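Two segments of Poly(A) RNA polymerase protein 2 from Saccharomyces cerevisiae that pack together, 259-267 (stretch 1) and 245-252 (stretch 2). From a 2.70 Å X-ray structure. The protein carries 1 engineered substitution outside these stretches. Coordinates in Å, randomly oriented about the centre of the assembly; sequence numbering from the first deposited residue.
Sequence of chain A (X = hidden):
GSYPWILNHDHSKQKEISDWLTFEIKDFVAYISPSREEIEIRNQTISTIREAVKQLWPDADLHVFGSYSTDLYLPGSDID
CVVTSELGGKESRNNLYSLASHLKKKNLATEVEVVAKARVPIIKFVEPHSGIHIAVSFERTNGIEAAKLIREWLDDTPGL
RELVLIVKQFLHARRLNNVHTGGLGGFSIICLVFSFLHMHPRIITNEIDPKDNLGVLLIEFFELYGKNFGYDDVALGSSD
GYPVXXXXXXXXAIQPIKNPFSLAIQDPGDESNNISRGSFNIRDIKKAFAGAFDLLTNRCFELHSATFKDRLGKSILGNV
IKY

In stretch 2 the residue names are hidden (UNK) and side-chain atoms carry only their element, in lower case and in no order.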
ATOM      1  N   ASN A 259     -12.969  -7.459 -19.498  1.00 93.42           N
ATOM      2  CA  ASN A 259     -11.705  -6.728 -19.583  1.00 88.53           C
ATOM      3  C   ASN A 259     -10.540  -7.509 -18.985  1.00 84.90           C
ATOM      4  O   ASN A 259     -10.406  -7.595 -17.765  1.00 72.43           O
ATOM      5  CB  ASN A 259     -11.827  -5.359 -18.906  1.00 81.30           C
ATOM      6  CG  ASN A 259     -10.503  -4.618 -18.835  1.00 73.19           C
ATOM      7  OD1 ASN A 259      -9.544  -4.961 -19.531  1.00 63.99           O
ATOM      8  ND2 ASN A 259     -10.445  -3.593 -17.990  1.00 73.57           N
ATOM      9  N   PRO A 260      -9.689  -8.078 -19.852  1.00 93.18           N
ATOM     10  CA  PRO A 260      -8.543  -8.920 -19.480  1.00 90.77           C
ATOM     11  C   PRO A 260      -7.517  -8.222 -18.578  1.00 82.77           C
ATOM     12  O   PRO A 260      -7.124  -8.789 -17.558  1.00 74.60           O
ATOM     13  CB  PRO A 260      -7.908  -9.251 -20.841  1.00 89.06           C
ATOM     14  CG  PRO A 260      -8.438  -8.187 -21.772  1.00 90.77           C
ATOM     15  CD  PRO A 260      -9.842  -8.013 -21.313  1.00 93.11           C
ATOM     16  N   PHE A 261      -7.091  -7.019 -18.953  1.00 75.52           N
ATOM     17  CA  PHE A 261      -6.018  -6.332 -18.236  1.00 72.72           C
ATOM     18  C   PHE A 261      -6.513  -5.559 -17.018  1.00 67.08           C
ATOM     19  O   PHE A 261      -6.883  -4.388 -17.112  1.00 69.70           O
ATOM     20  CB  PHE A 261      -5.256  -5.395 -19.173  1.00 74.70           C
ATOM     21  CG  PHE A 261      -3.997  -4.834 -18.572  1.00 65.97           C
ATOM     22  CD1 PHE A 261      -2.847  -5.597 -18.505  1.00 66.23           C
ATOM     23  CD2 PHE A 261      -3.962  -3.544 -18.082  1.00 71.73           C
ATOM     24  CE1 PHE A 261      -1.687  -5.088 -17.958  1.00 64.58           C
ATOM     25  CE2 PHE A 261      -2.803  -3.027 -17.533  1.00 72.52           C
ATOM     26  CZ  PHE A 261      -1.664  -3.802 -17.472  1.00 64.16           C
ATOM     27  N   SER A 262      -6.498  -6.219 -15.869  1.00 62.45           N
ATOM     28  CA  SER A 262      -6.987  -5.614 -14.642  1.00 66.27           C
ATOM     29  C   SER A 262      -6.587  -6.448 -13.427  1.00 65.86           C
ATOM     30  O   SER A 262      -6.440  -7.666 -13.516  1.00 65.40           O
ATOM     31  CB  SER A 262      -8.508  -5.444 -14.703  1.00 64.67           C
ATOM     32  OG  SER A 262      -9.158  -6.697 -14.822  1.00 62.43           O
ATOM     33  N   LEU A 263      -6.413  -5.781 -12.292  1.00 62.13           N
ATOM     34  CA  LEU A 263      -5.986  -6.448 -11.073  1.00 53.09           C
ATOM     35  C   LEU A 263      -7.084  -7.363 -10.556  1.00 58.20           C
ATOM     36  O   LEU A 263      -8.230  -6.944 -10.421  1.00 61.23           O
ATOM     37  CB  LEU A 263      -5.660  -5.409 -10.011  1.00 44.08           C
ATOM     38  CG  LEU A 263      -4.544  -5.729  -9.019  1.00 38.22           C
ATOM     39  CD1 LEU A 263      -4.764  -4.947  -7.730  1.00 45.19           C
ATOM     40  CD2 LEU A 263      -4.484  -7.211  -8.736  1.00 41.58           C
ATOM     41  N   ALA A 264      -6.729  -8.610 -10.262  1.00 58.97           N
ATOM     42  CA  ALA A 264      -7.685  -9.575  -9.728  1.00 52.11           C
ATOM     43  C   ALA A 264      -7.218 -10.133  -8.399  1.00 48.19           C
ATOM     44  O   ALA A 264      -6.270 -10.914  -8.332  1.00 52.29           O
ATOM     45  CB  ALA A 264      -7.911 -10.691 -10.709  1.00 43.01           C
ATOM     46  N   ILE A 265      -7.887  -9.714  -7.338  1.00 42.32           N
ATOM     47  CA  ILE A 265      -7.577 -10.181  -6.003  1.00 39.91           C
ATOM     48  C   ILE A 265      -8.850 -10.767  -5.415  1.00 47.44           C
ATOM     49  O   ILE A 265      -9.902 -10.123  -5.430  1.00 48.60           O
ATOM     50  CB  ILE A 265      -7.056  -9.034  -5.115  1.00 35.53           C
ATOM     51  CG1 ILE A 265      -5.695  -8.563  -5.601  1.00 39.68           C
ATOM     52  CG2 ILE A 265      -6.942  -9.476  -3.677  1.00 40.02           C
ATOM     53  CD1 ILE A 265      -5.228  -7.298  -4.928  1.00 39.69           C
ATOM     54  N   GLN A 266      -8.751 -11.995  -4.913  1.00 47.00           N
ATOM     55  CA  GLN A 266      -9.911 -12.723  -4.417  1.00 54.88           C
ATOM     56  C   GLN A 266     -10.524 -12.076  -3.181  1.00 54.52           C
ATOM     57  O   GLN A 266      -9.848 -11.894  -2.163  1.00 55.60           O
ATOM     58  CB  GLN A 266      -9.533 -14.172  -4.117  1.00 60.19           C
ATOM     59  CG  GLN A 266     -10.718 -15.100  -3.977  1.00 65.81           C
ATOM     60  CD  GLN A 266     -10.339 -16.546  -4.182  1.00 63.87           C
ATOM     61  OE1 GLN A 266      -9.466 -17.076  -3.488  1.00 67.97           O
ATOM     62  NE2 GLN A 266     -10.997 -17.201  -5.139  1.00 51.73           N
ATOM     63  N   ASP A 267     -11.806 -11.734  -3.277  1.00 58.26           N
ATOM     64  CA  ASP A 267     -12.523 -11.116  -2.165  1.00 62.21           C
ATOM     65  C   ASP A 267     -12.581 -12.076  -0.982  1.00 68.76           C
ATOM     66  O   ASP A 267     -13.124 -13.171  -1.101  1.00 80.51           O
ATOM     67  CB  ASP A 267     -13.937 -10.723  -2.601  1.00 63.68           C
ATOM     68  CG  ASP A 267     -14.626  -9.812  -1.604  1.00 68.86           C
ATOM     69  OD1 ASP A 267     -14.113  -9.674  -0.470  1.00 71.48           O
ATOM     70  OD2 ASP A 267     -15.682  -9.234  -1.956  1.00 66.59           O
ATOM     71  N   UNK A 245      -0.797 -17.308  -5.793  1.00 56.00           N
ATOM     72  CA  UNK A 245      -1.209 -16.930  -7.139  1.00 56.65           C
ATOM     73  C   UNK A 245      -2.027 -18.061  -7.745  1.00 63.12           C
ATOM     74  O   UNK A 245      -1.750 -19.235  -7.507  1.00 73.00           O
ATOM     75  c   UNK A 245       2.835 -13.704  -6.858  1.00 68.17           C
ATOM     76  c   UNK A 245       3.204 -14.705  -7.730  1.00 75.64           C
ATOM     77  o   UNK A 245       3.764 -12.759  -6.484  1.00 66.32           O
ATOM     78  c   UNK A 245       2.279 -15.659  -8.109  1.00 63.31           C
ATOM     79  c   UNK A 245       0.621 -14.612  -6.760  1.00 63.66           C
ATOM     80  c   UNK A 245       0.980 -15.638  -7.622  1.00 60.36           C
ATOM     81  c   UNK A 245      -0.014 -16.683  -8.062  1.00 59.40           C
ATOM     82  c   UNK A 245       1.545 -13.652  -6.368  1.00 62.82           C
ATOM     83  N   UNK A 246      -3.032 -17.712  -8.536  1.00 62.85           N
ATOM     84  CA  UNK A 246      -3.666 -18.698  -9.400  1.00 65.53           C
ATOM     85  C   UNK A 246      -4.025 -18.082 -10.743  1.00 68.05           C
ATOM     86  O   UNK A 246      -4.297 -16.889 -10.819  1.00 69.75           O
ATOM     87  c   UNK A 246      -6.978 -18.043  -9.039  1.00 63.47           C
ATOM     88  c   UNK A 246      -6.861 -17.099  -6.450  1.00 58.68           C
ATOM     89  c   UNK A 246      -7.898 -16.713  -7.274  1.00 60.09           C
ATOM     90  c   UNK A 246      -4.873 -19.375  -8.730  1.00 68.91           C
ATOM     91  c   UNK A 246      -5.925 -18.425  -8.227  1.00 68.49           C
ATOM     92  c   UNK A 246      -5.885 -17.955  -6.924  1.00 67.29           C
ATOM     93  c   UNK A 246      -7.958 -17.185  -8.569  1.00 67.83           C
ATOM     94  N   UNK A 247      -4.003 -18.893 -11.815  1.00 75.60           N
ATOM     95  CA  UNK A 247      -4.245 -18.365 -13.162  1.00 71.42           C
ATOM     96  C   UNK A 247      -5.703 -17.938 -13.318  1.00 72.28           C
ATOM     97  O   UNK A 247      -6.592 -18.574 -12.757  1.00 71.15           O
ATOM     98  c   UNK A 247      -3.793 -20.351 -11.826  1.00 72.28           C
ATOM     99  c   UNK A 247      -3.257 -20.588 -13.192  1.00 66.21           C
ATOM    100  c   UNK A 247      -3.930 -19.561 -14.075  1.00 69.95           C
ATOM    101  N   UNK A 248      -5.944 -16.866 -14.061  1.00 70.27           N
ATOM    102  CA  UNK A 248      -7.300 -16.370 -14.240  1.00 80.31           C
ATOM    103  C   UNK A 248      -8.187 -17.481 -14.766  1.00 92.80           C
ATOM    104  O   UNK A 248      -9.330 -17.640 -14.333  1.00100.65           O
ATOM    105  c   UNK A 248      -7.320 -15.197 -15.220  1.00 91.87           C
ATOM    106  c   UNK A 248      -7.073 -13.217 -13.696  1.00 95.62           C
ATOM    107  c   UNK A 248      -6.447 -14.020 -14.817  1.00 93.88           C
ATOM    108  c   UNK A 248      -6.193 -12.038 -13.316  1.00 99.06           C
ATOM    109  n   UNK A 248      -6.250 -10.938 -14.319  1.00 91.23           N
ATOM    110  N   UNK A 249      -7.634 -18.252 -15.698  1.00 94.18           N
ATOM    111  CA  UNK A 249      -8.371 -19.285 -16.419  1.00 86.82           C
ATOM    112  C   UNK A 249      -9.044 -20.316 -15.515  1.00 85.10           C
ATOM    113  O   UNK A 249     -10.023 -20.942 -15.915  1.00 78.12           O
ATOM    114  o   UNK A 249      -6.144 -20.118 -16.873  1.00 81.93           O
ATOM    115  c   UNK A 249      -7.445 -19.978 -17.417  1.00 81.62           C
ATOM    116  N   UNK A 250      -8.526 -20.484 -14.300  1.00 88.09           N
ATOM    117  CA  UNK A 250      -9.096 -21.432 -13.345  1.00 88.71           C
ATOM    118  C   UNK A 250     -10.207 -20.803 -12.507  1.00 79.91           C
ATOM    119  O   UNK A 250     -11.043 -21.509 -11.941  1.00 63.27           O
ATOM    120  o   UNK A 250      -7.779 -21.104 -11.319  1.00 81.24           O
ATOM    121  c   UNK A 250      -8.022 -22.015 -12.398  1.00 89.56           C
ATOM    122  c   UNK A 250      -6.723 -22.274 -13.148  1.00 91.76           C
ATOM    123  N   UNK A 251     -10.210 -19.476 -12.421  1.00 81.64           N
ATOM    124  CA  UNK A 251     -11.253 -18.774 -11.679  1.00 86.49           C
ATOM    125  C   UNK A 251     -12.481 -18.669 -12.560  1.00 88.04           C
ATOM    126  O   UNK A 251     -12.665 -17.681 -13.266  1.00 85.89           O
ATOM    127  c   UNK A 251     -10.214 -13.719  -8.387  1.00 63.54           C
ATOM    128  c   UNK A 251     -10.213 -14.747  -9.322  1.00 63.21           C
ATOM    129  c   UNK A 251     -11.248 -13.590  -7.452  1.00 60.79           C
ATOM    130  c   UNK A 251     -10.799 -17.375 -11.253  1.00 86.20           C
ATOM    131  c   UNK A 251     -11.265 -15.654  -9.310  1.00 68.93           C
ATOM    132  c   UNK A 251     -12.776 -17.288  -9.612  1.00 77.16           C
ATOM    133  n   UNK A 251     -13.198 -16.507  -8.560  1.00 75.08           N
ATOM    134  c   UNK A 251     -12.303 -15.511  -8.361  1.00 74.10           C
ATOM    135  c   UNK A 251     -12.291 -14.467  -7.423  1.00 75.68           C
ATOM    136  c   UNK A 251     -11.593 -16.814 -10.099  1.00 78.74           C
ATOM    137  N   UNK A 252     -13.318 -19.700 -12.516  1.00 98.83           N
ATOM    138  CA  UNK A 252     -14.481 -19.784 -13.389  1.00 99.95           C
ATOM    139  C   UNK A 252     -15.556 -18.776 -12.997  1.00 97.19           C
ATOM    140  O   UNK A 252     -16.300 -18.280 -13.846  1.00 96.36           O
ATOM    141  o   UNK A 252     -14.019 -22.165 -13.513  1.00 96.28           O
ATOM    142  c   UNK A 252     -15.051 -21.203 -13.366  1.00 96.49           C
TER

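Position 245 opens the stretch on a strand that began earlier in the chain. Its side chain is one carbon, then a ring of six carbons bearing one oxygen, and it stays out of reach of stretch 1. A phenol makes it Tyr245.

Position 246 has one carbon and a six-carbon ring with no heteroatom. Its CA-to-CB bond points sideways, yet the ring comes nearer, and a carbon at its far end lies 3.8 Å from NE2 of Gln266. This is Phe246, and the atom is CZ.

At position 247 three carbons close a ring onto the backbone N, so it is Pro247. It touches nothing on stretch 1, but its O serves the turn that follows.

Position 248 carries four carbons in a row ending in nitrogen, with CA-to-CB directed toward stretch 1. The last carbon lies 3.4 Å from CB of Ala264, and the nitrogen 3.4 Å from O of Ser262. The chain is that of Lys248. Its NZ donates a weak hydrogen bond to that carbonyl and is also hydrogen-bonded elsewhere in the structure.

Position 249 shows one carbon and one oxygen, exposed and far from stretch 1: Ser249.

Position 250 branches at its first carbon into one oxygen and one carbon, the mark of Thr250. It makes no contact across; instead its OG1 and its N each lie 3.1 Å from O of Pro247, both as hydrogen-bond donors, tying down the 3-10 segment.

Position 251 has one carbon, then fused five- and six-membered rings holding eight carbons and one nitrogen. A carbon of the six-membered ring lies 3.4 Å from CA of Gln266, and NE2 of Gln266 sits over one ring face. Only an indole fits, hence Trp251; the carbon near CA is CH2, and NE2 of Gln266 is 3.8 Å from CZ2. The backbone N of Trp251 donates a hydrogen bond to O of Lys248 at 2.8 Å.

Position 252 has one carbon and one oxygen, exposed and out of reach: Ser252.

The contact works through reach rather than close backbone pairing: the nearest CA atoms, those of Ala264 and Lys248, are 8.2 Å apart. Long side chains span that gap. CB of Ala264 packs 3.4 Å from CE of Lys248, next to the amine, and 4.5 Å from CZ3 of Trp251. Gln266 brings its amide to both Phe246 and Trp251. The two stretches together bury 310 Å², with Trp251, Gln266 and Lys248 the largest contributors, and one weak hydrogen bond, from NZ of Lys248 to O of Ser262, crosses between them.

Stretch 2, residues 245-252: YFPKSTWS
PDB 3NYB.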